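Local coordinates for protein beta-galactosidase (Bacillus circulans subsp. alkalophilus, PDB 3TTY) that hydrolyses terminal beta-D-galactosyl residues of beta-galactosides, holding galactose in the pocket of a TIM-barrel glycoside hydrolase domain, at residues E307-V312 with S320-G325. Sequence-based numbering, arbitrary orientation.
Sequences EQTPGV and SAKRPG. With GLA (alpha-D-galactopyranose), chain H.
Lys322 NZ has three partners: it gives a bond of 2.6 Å to Thr309 O, in the carbonyl plane with a C=O...N angle of 154°, and further ones to two waters. One water, 2.8 Å from Lys322 NZ, makes a weak bond to Gln308 OE1; the other, at 3.2 Å from Lys322 NZ, takes the N-H of Thr309. The side-chain NE2 of Gln308 bonds to Ser331. With CG anti to its own carbonyl carbon (chi1 -70°) and every later torsion extended, the lysine runs straight past Gly311 O, whose nearest approach is 3.4 Å to Lys322 CG. Cut back to alanine, this position would probably leave Thr309 O and both waters without their charged donor. Thr309 OG1 accepts from Gly311 N at 2.9 Å, an ST turn, and donates to Val312 O. Past the turn, Val312 CG1 sits 3.6 Å from Ala321 CA. Arg323 folds back, NE and NH2 both meeting Ala321 O from one face, and also pairs with Asp518 and Asp564 of the second subunit. Glu307, at the start of the loop, belongs to the galactose pocket, its OE2 2.8 Å from galactose O2, at the C-terminal end of strand 303-307 of the eight-stranded TIM barrel.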
loop_
_atom_site.group_PDB
_atom_site.type_symbol
_atom_site.label_atom_id
_atom_site.label_comp_id
_atom_site.label_asym_id
_atom_site.label_seq_id
_atom_site.Cartn_x
_atom_site.Cartn_y
_atom_site.Cartn_z
ATOM N N GLU A 307 20.289 22.146 -12.416
ATOM C CA GLU A 307 19.232 21.628 -13.283
ATOM C C GLU A 307 17.832 22.153 -12.987
ATOM O O GLU A 307 17.526 22.632 -11.889
ATOM C CB GLU A 307 19.153 20.102 -13.235
ATOM C CG GLU A 307 20.447 19.346 -13.376
ATOM C CD GLU A 307 20.231 17.888 -13.038
ATOM O OE1 GLU A 307 19.089 17.432 -13.239
ATOM O OE2 GLU A 307 21.174 17.203 -12.566
ATOM N N GLN A 308 16.991 22.001 -14.001
ATOM C CA GLN A 308 15.558 22.230 -13.971
ATOM C C GLN A 308 15.167 21.761 -15.369
ATOM O O GLN A 308 16.012 21.732 -16.269
ATOM C CB GLN A 308 15.218 23.721 -13.798
ATOM C CG GLN A 308 15.671 24.610 -14.964
ATOM C CD GLN A 308 15.268 26.081 -14.812
ATOM O OE1 GLN A 308 14.542 26.454 -13.899
ATOM N NE2 GLN A 308 15.747 26.913 -15.719
ATOM N N THR A 309 13.920 21.374 -15.584
ATOM C CA THR A 309 13.549 21.010 -16.945
ATOM C C THR A 309 13.161 22.258 -17.747
ATOM O O THR A 309 12.600 23.207 -17.192
ATOM C CB THR A 309 12.422 19.967 -16.983
ATOM O OG1 THR A 309 11.971 19.817 -18.331
ATOM C CG2 THR A 309 11.263 20.397 -16.112
ATOM N N PRO A 310 13.500 22.284 -19.045
ATOM C CA PRO A 310 12.986 23.372 -19.897
ATOM C C PRO A 310 11.489 23.220 -20.211
ATOM O O PRO A 310 10.862 24.180 -20.660
ATOM C CB PRO A 310 13.838 23.267 -21.176
ATOM C CG PRO A 310 14.450 21.916 -21.144
ATOM C CD PRO A 310 14.572 21.508 -19.701
ATOM N N GLY A 311 10.929 22.033 -19.975
ATOM C CA GLY A 311 9.510 21.790 -20.195
ATOM C C GLY A 311 8.897 20.820 -19.189
ATOM O O GLY A 311 8.613 21.188 -18.046
ATOM N N VAL A 312 8.691 19.573 -19.612
ATOM C CA VAL A 312 8.127 18.549 -18.729
ATOM C C VAL A 312 9.203 17.736 -17.999
ATOM O O VAL A 312 10.377 17.771 -18.361
ATOM C CB VAL A 312 7.222 17.579 -19.506
ATOM C CG1 VAL A 312 6.064 18.340 -20.146
ATOM C CG2 VAL A 312 8.023 16.826 -20.551
ATOM N N SER A 320 2.946 17.377 -16.792
ATOM C CA SER A 320 2.302 18.588 -17.270
ATOM C C SER A 320 3.338 19.561 -17.830
ATOM O O SER A 320 4.450 19.689 -17.306
ATOM C CB SER A 320 1.480 19.229 -16.142
ATOM O OG SER A 320 2.295 19.452 -14.996
ATOM N N ALA A 321 2.983 20.228 -18.918
ATOM C CA ALA A 321 3.887 21.185 -19.546
ATOM C C ALA A 321 3.963 22.440 -18.681
ATOM O O ALA A 321 2.996 22.776 -17.990
ATOM C CB ALA A 321 3.389 21.527 -20.947
ATOM N N LYS A 322 5.117 23.101 -18.678
ATOM C CA LYS A 322 5.219 24.452 -18.134
ATOM C C LYS A 322 4.510 25.374 -19.117
ATOM O O LYS A 322 4.889 25.424 -20.287
ATOM C CB LYS A 322 6.692 24.882 -18.002
ATOM C CG LYS A 322 7.468 24.157 -16.911
ATOM C CD LYS A 322 8.946 24.576 -16.816
ATOM C CE LYS A 322 9.614 23.956 -15.576
ATOM N NZ LYS A 322 11.069 24.291 -15.379
ATOM N N ARG A 323 3.486 26.092 -18.659
ATOM C CA ARG A 323 2.754 26.996 -19.541
ATOM C C ARG A 323 3.682 28.105 -20.033
ATOM O O ARG A 323 4.733 28.360 -19.443
ATOM C CB ARG A 323 1.533 27.628 -18.840
ATOM C CG ARG A 323 0.666 26.716 -17.992
ATOM C CD ARG A 323 -0.224 25.754 -18.751
ATOM N NE ARG A 323 0.351 24.418 -18.724
ATOM C CZ ARG A 323 -0.327 23.280 -18.872
ATOM N NH1 ARG A 323 -1.634 23.287 -19.052
ATOM N NH2 ARG A 323 0.321 22.121 -18.830
ATOM N N PRO A 324 3.289 28.780 -21.124
ATOM C CA PRO A 324 4.108 29.845 -21.709
ATOM C C PRO A 324 4.632 30.829 -20.665
ATOM O O PRO A 324 3.847 31.348 -19.882
ATOM C CB PRO A 324 3.124 30.549 -22.653
ATOM C CG PRO A 324 2.206 29.467 -23.085
ATOM C CD PRO A 324 2.063 28.534 -21.905
ATOM N N GLY A 325 5.940 31.080 -20.673
ATOM C CA GLY A 325 6.548 32.023 -19.755
ATOM C C GLY A 325 6.911 31.436 -18.392
ATOM O O GLY A 325 7.658 32.050 -17.627
HETATM C C1 GLA H . 18.041 14.650 -11.558
HETATM C C2 GLA H . 19.330 14.071 -12.191
HETATM C C3 GLA H . 19.378 14.242 -13.720
HETATM C C4 GLA H . 18.044 13.772 -14.280
HETATM C C5 GLA H . 16.904 14.517 -13.580
HETATM C C6 GLA H . 15.578 14.083 -14.216
HETATM O O1 GLA H . 17.945 16.085 -11.546
HETATM O O2 GLA H . 20.476 14.684 -11.623
HETATM O O3 GLA H . 20.426 13.457 -14.315
HETATM O O4 GLA H . 17.953 12.383 -13.988
HETATM O O5 GLA H . 16.878 14.144 -12.198
HETATM O O6 GLA H . 14.541 15.014 -13.878
HETATM O O HOH W 1 12.181 26.902 -15.206
HETATM O O HOH W 2 12.218 22.055 -13.480
#